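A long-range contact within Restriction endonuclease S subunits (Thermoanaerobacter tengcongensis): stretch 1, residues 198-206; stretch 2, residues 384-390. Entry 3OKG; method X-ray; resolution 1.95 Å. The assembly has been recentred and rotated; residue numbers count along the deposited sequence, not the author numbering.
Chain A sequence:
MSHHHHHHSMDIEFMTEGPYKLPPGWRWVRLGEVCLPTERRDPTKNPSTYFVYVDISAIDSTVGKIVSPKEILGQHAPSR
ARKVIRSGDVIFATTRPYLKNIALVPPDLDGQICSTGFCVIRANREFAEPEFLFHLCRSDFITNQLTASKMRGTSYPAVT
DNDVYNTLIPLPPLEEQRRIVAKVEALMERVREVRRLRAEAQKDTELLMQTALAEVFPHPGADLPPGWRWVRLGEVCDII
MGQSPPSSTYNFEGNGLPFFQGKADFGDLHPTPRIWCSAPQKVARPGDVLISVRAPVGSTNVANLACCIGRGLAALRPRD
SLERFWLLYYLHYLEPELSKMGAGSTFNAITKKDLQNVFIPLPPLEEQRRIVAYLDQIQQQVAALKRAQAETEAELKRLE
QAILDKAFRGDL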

# COMPACT_ATOMS: atom_id res chain seq x y z
N ARG A 198 -2.57 -6.53 11.41
CA ARG A 198 -1.71 -5.37 11.25
C ARG A 198 -2.52 -4.10 11.46
O ARG A 198 -2.12 -3.22 12.23
N ALA A 199 -3.67 -4.03 10.80
CA ALA A 199 -4.57 -2.89 10.96
C ALA A 199 -4.90 -2.64 12.43
O ALA A 199 -4.94 -1.50 12.87
N GLU A 200 -5.15 -3.72 13.17
CA GLU A 200 -5.48 -3.59 14.58
C GLU A 200 -4.27 -3.07 15.34
O GLU A 200 -4.42 -2.20 16.22
N ALA A 201 -3.08 -3.58 15.00
CA ALA A 201 -1.84 -3.17 15.69
C ALA A 201 -1.56 -1.70 15.43
O ALA A 201 -1.18 -0.94 16.33
N GLN A 202 -1.74 -1.29 14.17
CA GLN A 202 -1.56 0.10 13.78
C GLN A 202 -2.40 1.01 14.66
O GLN A 202 -1.91 1.99 15.21
N LYS A 203 -3.68 0.68 14.80
CA LYS A 203 -4.58 1.45 15.66
C LYS A 203 -4.15 1.48 17.15
O LYS A 203 -4.15 2.53 17.80
N ASP A 204 -3.80 0.32 17.70
CA ASP A 204 -3.44 0.24 19.11
C ASP A 204 -2.09 0.87 19.39
O ASP A 204 -1.85 1.41 20.47
N THR A 205 -1.19 0.80 18.41
CA THR A 205 0.14 1.35 18.61
C THR A 205 0.08 2.89 18.55
O THR A 205 0.74 3.57 19.34
N GLU A 206 -0.72 3.42 17.64
CA GLU A 206 -0.91 4.87 17.56
C GLU A 206 -1.48 5.40 18.88
O GLU A 206 -1.04 6.43 19.39
N ALA A 384 6.87 1.75 11.22
CA ALA A 384 6.96 0.45 10.56
C ALA A 384 5.57 -0.09 10.20
O ALA A 384 5.36 -0.60 9.10
N LEU A 385 4.63 0.02 11.13
CA LEU A 385 3.29 -0.53 10.92
C LEU A 385 2.58 0.20 9.78
O LEU A 385 1.80 -0.39 9.02
N LYS A 386 2.87 1.49 9.66
CA LYS A 386 2.29 2.31 8.63
C LYS A 386 2.73 1.79 7.26
O LYS A 386 1.91 1.61 6.36
N ARG A 387 4.02 1.52 7.13
CA ARG A 387 4.62 1.04 5.89
C ARG A 387 4.33 -0.43 5.59
O ARG A 387 4.21 -0.83 4.43
N ALA A 388 4.26 -1.24 6.65
CA ALA A 388 4.04 -2.67 6.49
C ALA A 388 2.65 -2.99 5.94
O ALA A 388 2.38 -4.13 5.53
N GLN A 389 1.76 -2.00 5.95
CA GLN A 389 0.43 -2.21 5.38
C GLN A 389 0.49 -1.80 3.92
O GLN A 389 0.34 -0.62 3.59
N ALA A 390 0.74 -2.77 3.05
CA ALA A 390 0.85 -2.55 1.60
C ALA A 390 -0.53 -2.34 1.03
O ALA A 390 -1.53 -2.78 1.63

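Two helical segments, 180 or more residues apart in sequence, meet here in a nearly antiparallel arrangement, with an angle of 154° between their directions and an axial closest approach of 9.5 Å. The backbones come nearest where Gln202 faces Leu385, their CA atoms 5.7 Å apart, and the packing is organised around that point.

The rule of the contact is a single knob. Leu385 points toward the first helix and enters the hole formed by Arg198, Ala201, Gln202 and Thr205, a set spaced three, four and seven residues from its first member, as expected for one face of a helix. Its rotamer is m at chi1 (-79°) and t at chi2 (165°), which spreads the two methyls along the groove. CD2 lies 3.9 Å from Ala201 CB and 4.1 Å from Arg198 CG, while CD1 sits 3.3 Å from Thr205 OG1 and 3.7 Å from Ala201 O. Ala201, pointing toward the partner, gives the leucine a floor with a single methyl.

Thr205 also points inward, and its m rotamer (chi1 -56°) lets OG1 donate a hydrogen bond to Ala201 O at 2.7 Å, one turn back in its own helix. The hydroxyl is thereby satisfied locally, so it can lie against the leucine methyl without needing a polar partner across the contact.

The long side chains of Gln202 and Arg198 reach across to the second stretch. Gln202 starts sideways, but chi1 t (-151°) and chi2 t (176°) extend it so that its end comes nearer. Its CG passes 4.1 Å from Leu385 CB, and NE2 arrives 2.9 Å from Leu385 O and equally 2.9 Å from Lys386 CA. The amide thus ends against backbone. Lys386 itself points away overall; besides that backbone CA, it meets Gln202 NE2 through the root of its side chain, with CB 3.9 Å from NE2; the rest extends through three t angles before chi4 turns p.

Arg198 points toward the second stretch and leaves its backbone with chi1 t (-170°). Chi2 lies between wells at 138° and chi3 is p (38°), so the chain bends rather than running straight. Its CD rests 3.6 Å from Ala388 CB, the methyl of an inward-pointing alanine. Ala388 O lies over one face of the guanidinium, 3.3 Å from Arg198 NE, but the angle is poor for a hydrogen bond. Gln389 lies at the edge of the same group. It too starts sideways and turns in at its end, with chi1 between wells (-93°) and chi2 m (-65°); its terminal amide is probably turned over in the model.

No clear hydrogen bond crosses between the stretches, which together bury 423 Å². For a designer, the lesson is economical: one leucine in a four-residue hole, alanine methyls against which the larger side chains pack, and long polar side chains whose aliphatic parts help line the contact.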

# COMPACT_ATOMS: atom_id res chain seq x y z
CB ARG A 198 -1.07 -5.37 9.86
CG ARG A 198 0.02 -4.32 9.68
CD ARG A 198 1.21 -4.89 8.92
NE ARG A 198 0.79 -5.80 7.85
CZ ARG A 198 1.44 -6.91 7.52
NH1 ARG A 198 2.54 -7.25 8.17
NH2 ARG A 198 0.99 -7.67 6.54
CB ALA A 199 -5.85 -3.12 10.15
CB GLU A 200 -5.95 -4.92 15.17
CG GLU A 200 -7.32 -5.33 14.69
CD GLU A 200 -7.67 -6.77 15.05
OE1 GLU A 200 -6.84 -7.42 15.73
OE2 GLU A 200 -8.76 -7.24 14.66
CB ALA A 201 -0.66 -4.03 15.23
CB GLN A 202 -1.93 0.29 12.31
CG GLN A 202 -1.17 1.41 11.62
CD GLN A 202 -1.49 1.50 10.14
OE1 GLN A 202 -2.65 1.59 9.75
NE2 GLN A 202 -0.45 1.48 9.31
CB LYS A 203 -6.01 0.95 15.52
CG LYS A 203 -7.01 1.72 16.37
CD LYS A 203 -8.43 1.22 16.15
CE LYS A 203 -8.72 -0.04 16.95
NZ LYS A 203 -7.92 -1.22 16.48
CB ASP A 204 -3.44 -1.22 19.59
CG ASP A 204 -4.81 -1.86 19.48
OD1 ASP A 204 -5.81 -1.12 19.50
OD2 ASP A 204 -4.88 -3.10 19.38
CB THR A 205 1.16 0.75 17.62
OG1 THR A 205 1.15 -0.68 17.76
CG2 THR A 205 2.56 1.23 17.93
CB GLU A 206 -1.82 5.23 16.39
CG GLU A 206 -1.11 5.16 15.05
CD GLU A 206 -2.04 5.38 13.88
OE1 GLU A 206 -3.22 5.71 14.11
OE2 GLU A 206 -1.59 5.21 12.73
CB ALA A 384 7.71 -0.54 11.43
CB LEU A 385 2.47 -0.40 12.20
CG LEU A 385 2.75 -1.46 13.28
CD1 LEU A 385 2.14 -1.01 14.61
CD2 LEU A 385 2.19 -2.79 12.83
CB LYS A 386 2.72 3.77 8.83
CG LYS A 386 2.55 4.64 7.60
CD LYS A 386 3.23 6.00 7.80
CE LYS A 386 3.54 6.65 6.45
NZ LYS A 386 2.31 6.85 5.63
CB ARG A 387 6.13 1.27 5.90
CG ARG A 387 6.57 2.58 5.28
CD ARG A 387 8.09 2.74 5.25
NE ARG A 387 8.65 3.07 6.56
CZ ARG A 387 8.71 4.31 7.06
NH1 ARG A 387 8.23 5.34 6.37
NH2 ARG A 387 9.25 4.51 8.26
CB ALA A 388 4.26 -3.41 7.81
CB GLN A 389 -0.65 -1.42 6.13
CG GLN A 389 -1.35 -2.20 7.27
CD GLN A 389 -2.19 -3.43 6.80
OE1 GLN A 389 -3.42 -3.44 6.93
NE2 GLN A 389 -1.51 -4.46 6.30
CB ALA A 390 1.52 -3.75 0.92